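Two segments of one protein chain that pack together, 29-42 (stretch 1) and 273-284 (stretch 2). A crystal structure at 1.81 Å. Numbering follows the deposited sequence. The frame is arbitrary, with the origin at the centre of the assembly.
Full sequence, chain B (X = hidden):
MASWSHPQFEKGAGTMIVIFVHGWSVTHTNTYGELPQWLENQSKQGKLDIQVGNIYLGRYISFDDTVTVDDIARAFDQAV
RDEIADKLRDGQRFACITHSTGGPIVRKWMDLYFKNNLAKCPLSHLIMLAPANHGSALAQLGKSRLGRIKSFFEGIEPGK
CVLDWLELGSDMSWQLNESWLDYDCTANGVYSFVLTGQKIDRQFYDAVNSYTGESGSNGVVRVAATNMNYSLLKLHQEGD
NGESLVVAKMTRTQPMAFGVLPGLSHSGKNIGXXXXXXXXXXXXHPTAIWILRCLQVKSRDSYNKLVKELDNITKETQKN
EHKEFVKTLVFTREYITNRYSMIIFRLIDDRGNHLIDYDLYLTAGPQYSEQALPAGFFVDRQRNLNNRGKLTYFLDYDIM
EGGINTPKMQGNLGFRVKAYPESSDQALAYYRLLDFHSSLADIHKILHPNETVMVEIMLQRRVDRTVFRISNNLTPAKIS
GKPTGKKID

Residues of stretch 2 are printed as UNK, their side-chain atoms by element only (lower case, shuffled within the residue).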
# COMPACT_ATOMS: atom_id res chain seq x y z
N THR B 29 23.41 8.76 28.98
CA THR B 29 22.80 9.55 30.04
C THR B 29 23.44 10.91 30.22
O THR B 29 22.98 11.69 31.07
CB THR B 29 22.83 8.78 31.38
OG1 THR B 29 24.14 8.23 31.59
CG2 THR B 29 21.80 7.65 31.39
N ASN B 30 24.49 11.24 29.47
CA ASN B 30 24.95 12.62 29.46
C ASN B 30 23.91 13.55 28.86
O ASN B 30 24.06 14.78 28.96
CB ASN B 30 26.28 12.75 28.71
CG ASN B 30 26.19 12.35 27.24
OD1 ASN B 30 25.11 12.19 26.68
ND2 ASN B 30 27.34 12.19 26.60
N THR B 31 22.86 12.99 28.24
CA THR B 31 21.73 13.79 27.79
C THR B 31 21.23 14.73 28.88
O THR B 31 20.67 15.79 28.58
CB THR B 31 20.60 12.84 27.35
OG1 THR B 31 19.53 13.59 26.75
CG2 THR B 31 20.05 12.06 28.54
N TYR B 32 21.42 14.37 30.15
CA TYR B 32 20.97 15.19 31.28
C TYR B 32 21.92 16.33 31.61
O TYR B 32 21.62 17.11 32.53
CB TYR B 32 20.78 14.32 32.53
CG TYR B 32 19.80 13.18 32.36
CD1 TYR B 32 18.49 13.42 31.97
CD2 TYR B 32 20.17 11.85 32.62
CE1 TYR B 32 17.58 12.38 31.82
CE2 TYR B 32 19.27 10.81 32.48
CZ TYR B 32 17.98 11.09 32.08
OH TYR B 32 17.06 10.07 31.93
N GLY B 33 23.03 16.47 30.89
CA GLY B 33 23.99 17.51 31.20
C GLY B 33 24.63 17.20 32.54
O GLY B 33 24.75 16.04 32.94
N GLU B 34 25.01 18.25 33.26
CA GLU B 34 25.51 18.12 34.62
C GLU B 34 24.47 18.50 35.67
O GLU B 34 24.82 18.68 36.84
CB GLU B 34 26.80 18.94 34.79
CG GLU B 34 27.92 18.47 33.86
CD GLU B 34 29.27 19.15 34.14
OE1 GLU B 34 29.31 20.35 34.49
OE2 GLU B 34 30.30 18.45 34.01
N LEU B 35 23.19 18.58 35.28
CA LEU B 35 22.16 18.97 36.24
C LEU B 35 22.01 17.99 37.40
O LEU B 35 21.77 18.46 38.53
CB LEU B 35 20.82 19.13 35.51
CG LEU B 35 19.64 19.50 36.43
CD1 LEU B 35 19.96 20.80 37.14
CD2 LEU B 35 18.34 19.58 35.67
N PRO B 36 22.11 16.67 37.22
CA PRO B 36 22.05 15.77 38.39
C PRO B 36 23.12 16.05 39.43
O PRO B 36 22.82 16.16 40.63
CB PRO B 36 22.19 14.38 37.77
CG PRO B 36 21.70 14.54 36.36
CD PRO B 36 22.16 15.92 35.96
N GLN B 37 24.38 16.16 39.01
CA GLN B 37 25.45 16.50 39.94
C GLN B 37 25.21 17.86 40.60
O GLN B 37 25.52 18.05 41.78
CB GLN B 37 26.80 16.50 39.21
CG GLN B 37 27.30 15.09 38.85
CD GLN B 37 28.00 15.00 37.49
OE1 GLN B 37 27.90 15.90 36.65
NE2 GLN B 37 28.70 13.89 37.28
N TRP B 38 24.63 18.81 39.86
CA TRP B 38 24.39 20.13 40.43
C TRP B 38 23.29 20.09 41.49
O TRP B 38 23.42 20.74 42.54
CB TRP B 38 24.03 21.13 39.33
CG TRP B 38 23.88 22.54 39.83
CD1 TRP B 38 24.88 23.41 40.14
CD2 TRP B 38 22.65 23.25 40.05
NE1 TRP B 38 24.35 24.61 40.55
CE2 TRP B 38 22.98 24.54 40.51
CE3 TRP B 38 21.30 22.91 39.91
CZ2 TRP B 38 22.02 25.49 40.83
CZ3 TRP B 38 20.35 23.86 40.23
CH2 TRP B 38 20.71 25.13 40.68
N LEU B 39 22.21 19.35 41.24
CA LEU B 39 21.16 19.19 42.24
C LEU B 39 21.71 18.55 43.51
O LEU B 39 21.28 18.87 44.62
CB LEU B 39 20.01 18.35 41.70
CG LEU B 39 19.10 18.98 40.65
CD1 LEU B 39 18.02 17.99 40.25
CD2 LEU B 39 18.48 20.26 41.15
N GLU B 40 22.65 17.61 43.35
CA GLU B 40 23.29 17.00 44.51
C GLU B 40 23.96 18.06 45.39
O GLU B 40 23.84 18.03 46.62
CB GLU B 40 24.30 15.96 44.05
CG GLU B 40 24.75 14.99 45.12
CD GLU B 40 25.83 14.05 44.62
OE1 GLU B 40 26.86 14.55 44.13
OE2 GLU B 40 25.63 12.82 44.70
N ASN B 41 24.66 19.01 44.77
CA ASN B 41 25.35 20.02 45.55
C ASN B 41 24.38 21.04 46.15
O ASN B 41 24.61 21.54 47.25
CB ASN B 41 26.41 20.72 44.70
CG ASN B 41 27.52 19.78 44.27
OD1 ASN B 41 27.28 18.60 43.99
ND2 ASN B 41 28.75 20.29 44.23
N GLN B 42 23.28 21.33 45.45
CA GLN B 42 22.27 22.23 46.01
C GLN B 42 21.60 21.63 47.24
O GLN B 42 21.19 22.37 48.14
CB GLN B 42 21.23 22.57 44.95
CG GLN B 42 21.80 23.36 43.78
CD GLN B 42 22.40 24.68 44.22
OE1 GLN B 42 21.68 25.58 44.66
NE2 GLN B 42 23.72 24.80 44.13
N UNK B 273 17.81 22.60 26.32
CA UNK B 273 17.10 22.98 27.54
C UNK B 273 17.67 22.28 28.78
O UNK B 273 17.69 22.88 29.87
c UNK B 273 14.84 23.18 28.65
c UNK B 273 15.59 22.71 27.40
c UNK B 273 13.34 23.41 28.43
c UNK B 273 15.32 21.24 27.14
N UNK B 274 18.16 21.04 28.66
CA UNK B 274 18.83 20.40 29.80
C UNK B 274 20.27 20.03 29.43
O UNK B 274 21.16 20.05 30.28
c UNK B 274 18.04 19.17 30.32
c UNK B 274 17.97 17.44 32.26
c UNK B 274 17.84 18.13 29.24
c UNK B 274 18.74 18.56 31.55
N UNK B 275 20.52 19.71 28.15
CA UNK B 275 21.85 19.26 27.75
C UNK B 275 22.92 20.32 28.00
O UNK B 275 24.08 19.98 28.26
c UNK B 275 25.80 16.37 26.35
n UNK B 275 25.99 17.13 27.42
c UNK B 275 23.15 18.27 25.78
n UNK B 275 24.58 16.24 25.83
c UNK B 275 21.84 18.87 26.27
n UNK B 275 26.82 15.73 25.79
c UNK B 275 23.38 16.88 26.36
N UNK B 276 22.57 21.61 27.91
CA UNK B 276 23.55 22.68 28.01
C UNK B 276 23.92 23.05 29.45
O UNK B 276 24.81 23.89 29.64
o UNK B 276 21.95 24.54 27.97
c UNK B 276 23.02 23.92 27.28
N UNK B 277 23.31 22.42 30.45
CA UNK B 277 23.56 22.75 31.85
C UNK B 277 24.90 22.19 32.27
O UNK B 277 25.16 20.98 32.14
c UNK B 277 22.73 22.46 34.20
c UNK B 277 19.93 22.27 33.14
c UNK B 277 21.09 22.81 32.35
c UNK B 277 22.43 22.20 32.74
N UNK B 278 25.76 23.05 32.82
CA UNK B 278 27.03 22.62 33.40
C UNK B 278 27.11 23.12 34.84
O UNK B 278 26.38 24.03 35.24
c UNK B 278 28.24 23.15 32.61
c UNK B 278 28.08 22.83 31.13
o UNK B 278 28.35 24.57 32.78
N UNK B 279 28.03 22.52 35.61
CA UNK B 279 28.26 23.00 36.96
C UNK B 279 28.63 24.47 36.96
O UNK B 279 28.30 25.20 37.90
c UNK B 279 29.36 22.18 37.64
s UNK B 279 27.58 20.71 39.17
c UNK B 279 28.97 20.76 38.03
c UNK B 279 28.23 21.61 40.58
N UNK B 280 29.30 24.93 35.90
CA UNK B 280 29.82 26.29 35.89
C UNK B 280 28.76 27.31 35.53
O UNK B 280 28.80 28.44 36.02
c UNK B 280 31.01 26.38 34.93
N UNK B 281 27.80 26.94 34.68
CA UNK B 281 26.77 27.87 34.26
C UNK B 281 25.44 27.65 34.97
O UNK B 281 24.54 28.48 34.81
c UNK B 281 25.83 26.56 32.26
c UNK B 281 26.58 27.81 32.74
n UNK B 281 26.00 26.22 30.99
o UNK B 281 25.09 25.92 33.02
N UNK B 282 25.30 26.59 35.78
CA UNK B 282 23.99 26.25 36.31
C UNK B 282 23.38 27.39 37.11
O UNK B 282 22.19 27.68 36.98
c UNK B 282 24.08 24.99 37.17
N UNK B 283 24.18 28.04 37.96
CA UNK B 283 23.63 29.10 38.81
C UNK B 283 22.94 30.18 38.00
O UNK B 283 22.07 30.88 38.54
c UNK B 283 24.74 29.71 39.66
N UNK B 284 23.28 30.33 36.72
CA UNK B 284 22.72 31.35 35.86
C UNK B 284 21.88 30.76 34.74
O UNK B 284 21.49 31.48 33.82
c UNK B 284 23.83 32.21 35.26
c UNK B 284 24.44 33.09 36.33
o UNK B 284 24.84 31.35 34.71

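Position 273 carries four carbons, forked at the first, with one arm two carbons long. That branching identifies Ile273, whose side chain is out of reach of stretch 1. Position 274 has the same four-carbon fork, but its CA-to-CB bond points toward stretch 1 and the end of its long arm lies 4.0 Å from Leu35 CD2 and 4.1 Å from Tyr32 CD1, near the plane of the tyrosine ring. This is Ile274, with CD1 making both contacts.

At position 275 three carbons lead to a nitrogen and then to a carbon bearing two more nitrogens, a guanidinium: Arg275. Its CD is 3.4 Å from Asn30 O, an oxygen that lies over one face of the guanidinium. Arg275 NH1 is also 3.4 Å from Asn30 O, but the angle is too poor for a hydrogen bond. Position 276 has one carbon and one oxygen, pointing away; it is Ser276.

Position 277 again shows the forked four-carbon pattern, directed toward stretch 1, and is Ile277; its CD1 lies 4.0 Å from Leu35 CD2. At 278 one carbon carries an oxygen and a carbon, giving Thr278. Its CB is 3.5 Å from Glu34 OE1, while its OG1 accepts a hydrogen bond from the backbone N of position 281 at 3.1 Å.

Position 279 is an unbranched chain of two carbons, a sulfur and a carbon: Met279. Chi angles all in m fold it against the helix, with SD 3.5 Å from Trp38 CA and at the edge of the indole. Position 280, a single carbon pointing away, is Ala280. Position 281 has two carbons, the second bearing an oxygen and a nitrogen. Its oxygen accepts from Thr278 N (3.0 Å) and its nitrogen donates to Ser276 O (2.9 Å), so it is Asn281, bracing its own stretch.

Position 282 has one carbon, 3.4 Å from Trp38 NE1, and is Ala282; CB sits 3.3 Å from the centroid of the Trp38 five-membered ring, 6° off the normal, a CH-pi contact. Position 283, also one carbon, is Ala283. At 284 a carbon bearing an oxygen and a carbon marks Thr284, out of reach.

Two nearly linear hydrogen bonds fix the register: Glu34 N to Ile277 O (3.0 Å, 171°) and Met279 N to Glu34 OE1 (2.8 Å, 173°). Between Tyr32 and Glu34, Gly33 permits close approach, since an ideal CB there would clash with Ile274 O at 2.6 Å. Apolar packing around Leu35 and Trp38 completes the contact.

Stretch 2 (273-284) IIRSITMANAAT
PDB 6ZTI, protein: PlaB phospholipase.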